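Local coordinates for protein colicin-D (Escherichia coli, PDB 5ZNM) that is a toxin active against Escherichia coli and closely related bacteria that inhibits protein synthesis, its C-terminal domain being a tRNase, at residues V180-A185 and D261-R266; L130-L135 and V274-V279. All coordinates share one frame; numbering follows the deposited sequence.

Interaction 1 (V180-A185 and D261-R266); sequences VPVLNA and DFIYWR
Leu183 and Phe262 meet at about a right angle: CD1 of Leu183 rests 3.6 Å from CG of Phe262 and just as near Phe262 CB. On the leucine, CG stands anti to the carbonyl carbon (chi1 -54°), and it too packs against Phe262 CB. Leu183 CD1 approaches the ring obliquely. Leu198 of strand 194-198 touches both side chains.

Val180 works with its two branches apart. CG1, anti to the backbone N (chi1 171°), lies 3.7 Å from Phe262 CA and also reaches Ile263 CG1. CG2 comes to 3.8 Å from OD2 of Asp261, a carboxylate already engaged by Tyr278 OH and, through OD1, by Arg154. Val182 likewise splits its contacts: CG1 sits 3.9 Å from Trp265 NE1, oblique to the indole, while CG2 faces Ile263 CB.

The backbone evidence centres on one residue. Ile263 N donates to Pro181 O at 2.9 Å, and Ile263 O accepts from Leu183 N at 2.8 Å, the latter donor almost in line with the carbonyl. Beyond this pair a water takes over, donating to Leu183 O and accepting from Trp265 N at 3.0 Å.

With both bonds of Ile263 flanking Val182, and the touching parts diverging by 50°, the pattern is that of an isolated parallel-type bridge. It joins Pro181-Leu183 to strand 262-267, the strand outermost within this chain in an antiparallel sheet, in the region matching the S-type pyocin family.

Interaction 2 (L130-L135 and V274-V279); sequences LSAQML and VEAVYV
Leu130 and Tyr278 face each other as an antiparallel hydrogen-bonded pair, with Ser131 and Val277 following as the non-hydrogen-bonded pair. The backbone bonds fix this register: Leu130 N donates to Tyr278 O at 3.1 Å, and Tyr278 N to Leu130 O at 2.8 Å. One step on, Ala132 N reaches Ala276 O at 2.8 Å, nearly straight at the hydrogen (179°) but arriving from above the carbonyl plane, 45° out of it. The segment then turns away into a 3-10 segment, 133-135, where Leu135 N bonds back to Ala132 O.

Apolar contacts gather around Tyr278. Its CG is anti to the backbone N (chi1 175°), and the side chain lies beside that of Leu130, both pointing the same way, with Leu130 CD1 at the ring edge, 4.1 Å from CD2. Leu135 crosses the tyrosine at about a right angle and brings CD1 to 3.6 Å from the same CD2. Ala132 CB lies 3.8 Å from Ala276 CB and close to Tyr278 CB. Phe80 of helix 79-86 packs on both leucines.

Water mediates a further link. It accepts from Gln133 N and donates to Ala276 O at 2.8 Å, so that carbonyl takes two donors.

Strand pairing thus ends in a division of labour: direct backbone hydrogen bonds pair the strands, water carries the linkage on where the chain turns, and the hydrophobic part of Tyr278 is packed by leucines while its hydroxyl is bound elsewhere, by Asp261 and Gly155.

In the fold
From the N terminus, residues 130-135 come first, then 180-185, 261-266 and 274-279, so interaction 1, closing a loop with 75 residues between its segments, is nested within the larger loop closed by interaction 2, with 138 between. Strands 262-267 and 274-281 follow one another in the chain and are neighbours in one antiparallel sheet; interaction 2 attaches the second to strand 126-131, while interaction 1 attaches the first to residues 181-183. The centres of the two interactions lie about 9 Å apart. The two contacts are also joined by a salt bridge between Arg266 NE and Glu275 OE2, 2.6 Å, the two residues lying in the 261-266 and 274-279 segments.

Interaction 1 (V180-A185 and D261-R266)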
loop_
_atom_site.group_PDB
_atom_site.type_symbol
_atom_site.label_atom_id
_atom_site.label_comp_id
_atom_site.label_asym_id
_atom_site.label_seq_id
_atom_site.Cartn_x
_atom_site.Cartn_y
_atom_site.Cartn_z
ATOM N N VAL A 180 -9.740 18.891 17.526
ATOM C CA VAL A 180 -10.393 17.783 16.842
ATOM C C VAL A 180 -10.792 16.777 17.908
ATOM O O VAL A 180 -9.948 16.381 18.707
ATOM C CB VAL A 180 -9.468 17.127 15.798
ATOM C CG1 VAL A 180 -10.070 15.854 15.254
ATOM C CG2 VAL A 180 -9.172 18.113 14.653
ATOM N N PRO A 181 -12.052 16.332 17.968
ATOM C CA PRO A 181 -12.459 15.416 19.047
ATOM C C PRO A 181 -11.947 13.993 18.844
ATOM O O PRO A 181 -11.955 13.465 17.731
ATOM C CB PRO A 181 -13.988 15.450 18.971
ATOM C CG PRO A 181 -14.260 15.680 17.511
ATOM C CD PRO A 181 -13.180 16.659 17.075
ATOM N N VAL A 182 -11.558 13.357 19.951
ATOM C CA VAL A 182 -11.224 11.933 19.979
ATOM C C VAL A 182 -12.458 11.133 20.379
ATOM O O VAL A 182 -13.087 11.407 21.411
ATOM C CB VAL A 182 -10.062 11.660 20.946
ATOM C CG1 VAL A 182 -9.744 10.152 20.991
ATOM C CG2 VAL A 182 -8.839 12.470 20.540
ATOM N N LEU A 183 -12.797 10.128 19.576
ATOM C CA LEU A 183 -13.986 9.321 19.788
ATOM C C LEU A 183 -13.610 7.881 20.114
ATOM O O LEU A 183 -12.555 7.393 19.705
ATOM C CB LEU A 183 -14.884 9.365 18.558
ATOM C CG LEU A 183 -15.236 10.789 18.117
ATOM C CD1 LEU A 183 -16.153 10.766 16.920
ATOM C CD2 LEU A 183 -15.878 11.532 19.264
ATOM N N ASN A 184 -14.477 7.202 20.861
ATOM C CA ASN A 184 -14.313 5.789 21.193
ATOM C C ASN A 184 -15.394 4.969 20.498
ATOM O O ASN A 184 -16.574 5.343 20.510
ATOM C CB ASN A 184 -14.401 5.548 22.707
ATOM C CG ASN A 184 -13.299 6.243 23.482
ATOM O OD1 ASN A 184 -13.540 6.820 24.552
ATOM N ND2 ASN A 184 -12.087 6.189 22.960
ATOM N N ALA A 185 -14.997 3.846 19.903
ATOM C CA ALA A 185 -15.952 2.977 19.230
ATOM C C ALA A 185 -16.569 1.996 20.222
ATOM O O ALA A 185 -15.942 1.617 21.211
ATOM C CB ALA A 185 -15.272 2.221 18.092
ATOM N N ASP A 261 -14.906 15.918 11.303
ATOM C CA ASP A 261 -13.681 15.133 11.382
ATOM C C ASP A 261 -13.426 14.731 12.827
ATOM O O ASP A 261 -13.917 15.361 13.769
ATOM C CB ASP A 261 -12.483 15.914 10.815
ATOM C CG ASP A 261 -12.361 17.299 11.420
ATOM O OD1 ASP A 261 -13.405 17.871 11.793
ATOM O OD2 ASP A 261 -11.228 17.813 11.523
ATOM N N PHE A 262 -12.665 13.652 13.005
ATOM C CA PHE A 262 -12.421 13.170 14.357
ATOM C C PHE A 262 -11.157 12.328 14.356
ATOM O O PHE A 262 -10.571 12.051 13.309
ATOM C CB PHE A 262 -13.617 12.365 14.886
ATOM C CG PHE A 262 -13.904 11.088 14.114
ATOM C CD1 PHE A 262 -14.705 11.111 12.974
ATOM C CD2 PHE A 262 -13.398 9.861 14.555
ATOM C CE1 PHE A 262 -14.989 9.951 12.276
ATOM C CE2 PHE A 262 -13.668 8.691 13.867
ATOM C CZ PHE A 262 -14.470 8.732 12.716
ATOM N N ILE A 263 -10.742 11.925 15.551
ATOM C CA ILE A 263 -9.635 10.995 15.732
ATOM C C ILE A 263 -10.154 9.791 16.510
ATOM O O ILE A 263 -10.991 9.939 17.411
ATOM C CB ILE A 263 -8.457 11.687 16.453
ATOM C CG1 ILE A 263 -7.832 12.722 15.507
ATOM C CG2 ILE A 263 -7.409 10.675 16.915
ATOM C CD1 ILE A 263 -6.879 13.678 16.171
ATOM N N TYR A 264 -9.720 8.594 16.116
ATOM C CA TYR A 264 -9.945 7.405 16.934
ATOM C C TYR A 264 -8.655 6.588 16.961
ATOM O O TYR A 264 -7.721 6.829 16.185
ATOM C CB TYR A 264 -11.133 6.573 16.427
ATOM C CG TYR A 264 -10.812 5.614 15.310
ATOM C CD1 TYR A 264 -10.426 6.074 14.048
ATOM C CD2 TYR A 264 -10.882 4.248 15.511
ATOM C CE1 TYR A 264 -10.127 5.189 13.023
ATOM C CE2 TYR A 264 -10.575 3.358 14.497
ATOM C CZ TYR A 264 -10.204 3.826 13.257
ATOM O OH TYR A 264 -9.900 2.918 12.260
ATOM N N TRP A 265 -8.602 5.618 17.876
ATOM C CA TRP A 265 -7.430 4.761 18.042
ATOM C C TRP A 265 -7.716 3.353 17.530
ATOM O O TRP A 265 -8.819 2.839 17.726
ATOM C CB TRP A 265 -7.028 4.672 19.514
ATOM C CG TRP A 265 -6.576 5.948 20.095
ATOM C CD1 TRP A 265 -7.353 6.890 20.711
ATOM C CD2 TRP A 265 -5.237 6.442 20.127
ATOM N NE1 TRP A 265 -6.577 7.939 21.124
ATOM C CE2 TRP A 265 -5.272 7.690 20.782
ATOM C CE3 TRP A 265 -4.006 5.946 19.669
ATOM C CZ2 TRP A 265 -4.131 8.456 20.989
ATOM C CZ3 TRP A 265 -2.867 6.706 19.878
ATOM C CH2 TRP A 265 -2.940 7.954 20.533
ATOM N N ARG A 266 -6.729 2.733 16.887
ATOM C CA ARG A 266 -6.757 1.330 16.497
ATOM C C ARG A 266 -5.457 0.674 16.929
ATOM O O ARG A 266 -4.466 1.364 17.198
ATOM C CB ARG A 266 -6.945 1.126 14.981
ATOM C CG ARG A 266 -5.834 1.720 14.107
ATOM C CD ARG A 266 -6.160 1.569 12.588
ATOM N NE ARG A 266 -5.239 2.346 11.768
ATOM C CZ ARG A 266 -5.546 2.879 10.585
ATOM N NH1 ARG A 266 -6.757 2.710 10.069
ATOM N NH2 ARG A 266 -4.644 3.597 9.929
HETATM O O HOH W 1 -10.661 5.469 20.071
#

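Interaction 2 (L130-L135 and V274-V279)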
loop_
_atom_site.group_PDB
_atom_site.type_symbol
_atom_site.label_atom_id
_atom_site.label_comp_id
_atom_site.label_asym_id
_atom_site.label_seq_id
_atom_site.Cartn_x
_atom_site.Cartn_y
_atom_site.Cartn_z
ATOM N N LEU A 130 -6.249 8.650 7.727
ATOM C CA LEU A 130 -4.816 8.385 7.720
ATOM C C LEU A 130 -4.290 8.599 9.126
ATOM O O LEU A 130 -4.982 9.141 9.988
ATOM C CB LEU A 130 -4.057 9.282 6.736
ATOM C CG LEU A 130 -4.375 10.774 6.542
ATOM C CD1 LEU A 130 -4.738 11.504 7.793
ATOM C CD2 LEU A 130 -3.186 11.466 5.887
ATOM N N SER A 131 -3.035 8.207 9.335
ATOM C CA SER A 131 -2.443 8.317 10.663
ATOM C C SER A 131 -2.452 9.761 11.141
ATOM O O SER A 131 -2.082 10.684 10.405
ATOM C CB SER A 131 -1.022 7.769 10.657
ATOM O OG SER A 131 -1.051 6.355 10.514
ATOM N N ALA A 132 -2.888 9.954 12.381
ATOM C CA ALA A 132 -3.025 11.302 12.914
ATOM C C ALA A 132 -1.687 11.873 13.343
ATOM O O ALA A 132 -1.511 13.094 13.337
ATOM C CB ALA A 132 -3.983 11.308 14.103
ATOM N N GLN A 133 -0.746 11.011 13.730
ATOM C CA GLN A 133 0.510 11.497 14.290
ATOM C C GLN A 133 1.308 12.279 13.259
ATOM O O GLN A 133 2.018 13.222 13.612
ATOM C CB GLN A 133 1.319 10.320 14.841
ATOM C CG GLN A 133 2.651 10.680 15.479
ATOM C CD GLN A 133 2.539 11.717 16.591
ATOM O OE1 GLN A 133 1.684 11.623 17.482
ATOM N NE2 GLN A 133 3.427 12.703 16.555
ATOM N N MET A 134 1.177 11.934 11.980
ATOM C CA MET A 134 1.914 12.674 10.964
ATOM C C MET A 134 1.337 14.060 10.705
ATOM O O MET A 134 1.961 14.837 9.975
ATOM C CB MET A 134 1.961 11.886 9.654
ATOM C CG MET A 134 0.607 11.633 9.026
ATOM S SD MET A 134 0.756 11.091 7.310
ATOM C CE MET A 134 -0.357 9.687 7.292
ATOM N N LEU A 135 0.174 14.390 11.270
ATOM C CA LEU A 135 -0.410 15.716 11.121
ATOM C C LEU A 135 -0.386 16.507 12.415
ATOM O O LEU A 135 -0.991 17.581 12.487
ATOM C CB LEU A 135 -1.846 15.610 10.620
ATOM C CG LEU A 135 -2.053 14.549 9.546
ATOM C CD1 LEU A 135 -3.517 14.512 9.178
ATOM C CD2 LEU A 135 -1.181 14.834 8.328
ATOM N N VAL A 274 -0.910 1.001 20.097
ATOM C CA VAL A 274 -2.023 1.726 19.487
ATOM C C VAL A 274 -1.506 2.831 18.575
ATOM O O VAL A 274 -0.373 3.305 18.703
ATOM C CB VAL A 274 -2.990 2.338 20.541
ATOM C CG1 VAL A 274 -3.617 1.248 21.402
ATOM C CG2 VAL A 274 -2.276 3.346 21.413
ATOM N N GLU A 275 -2.368 3.249 17.641
ATOM C CA GLU A 275 -2.049 4.353 16.746
ATOM C C GLU A 275 -3.292 5.191 16.513
ATOM O O GLU A 275 -4.398 4.657 16.387
ATOM C CB GLU A 275 -1.495 3.869 15.392
ATOM C CG GLU A 275 -2.369 2.894 14.663
ATOM C CD GLU A 275 -1.844 2.566 13.265
ATOM O OE1 GLU A 275 -0.607 2.425 13.086
ATOM O OE2 GLU A 275 -2.674 2.439 12.351
ATOM N N ALA A 276 -3.102 6.506 16.475
ATOM C CA ALA A 276 -4.206 7.435 16.275
ATOM C C ALA A 276 -4.466 7.621 14.782
ATOM O O ALA A 276 -3.530 7.727 13.983
ATOM C CB ALA A 276 -3.898 8.787 16.923
ATOM N N VAL A 277 -5.744 7.654 14.418
ATOM C CA VAL A 277 -6.194 7.787 13.038
ATOM C C VAL A 277 -7.057 9.039 12.944
ATOM O O VAL A 277 -8.007 9.201 13.717
ATOM C CB VAL A 277 -6.996 6.548 12.598
ATOM C CG1 VAL A 277 -7.377 6.622 11.125
ATOM C CG2 VAL A 277 -6.229 5.269 12.892
ATOM N N TYR A 278 -6.743 9.909 11.990
ATOM C CA TYR A 278 -7.523 11.114 11.734
ATOM C C TYR A 278 -8.483 10.817 10.592
ATOM O O TYR A 278 -8.074 10.272 9.564
ATOM C CB TYR A 278 -6.600 12.291 11.407
ATOM C CG TYR A 278 -7.311 13.571 11.009
ATOM C CD1 TYR A 278 -8.252 14.166 11.845
ATOM C CD2 TYR A 278 -7.022 14.198 9.803
ATOM C CE1 TYR A 278 -8.891 15.339 11.487
ATOM C CE2 TYR A 278 -7.670 15.384 9.426
ATOM C CZ TYR A 278 -8.599 15.941 10.276
ATOM O OH TYR A 278 -9.232 17.105 9.918
ATOM N N VAL A 279 -9.762 11.140 10.785
ATOM C CA VAL A 279 -10.818 10.744 9.866
ATOM C C VAL A 279 -11.592 11.992 9.447
ATOM O O VAL A 279 -11.917 12.842 10.287
ATOM C CB VAL A 279 -11.747 9.699 10.515
ATOM C CG1 VAL A 279 -12.820 9.263 9.532
ATOM C CG2 VAL A 279 -10.927 8.486 10.999
HETATM O O HOH W 2 0.468 4.900 11.823
HETATM O O HOH W 3 -0.798 8.125 14.166
#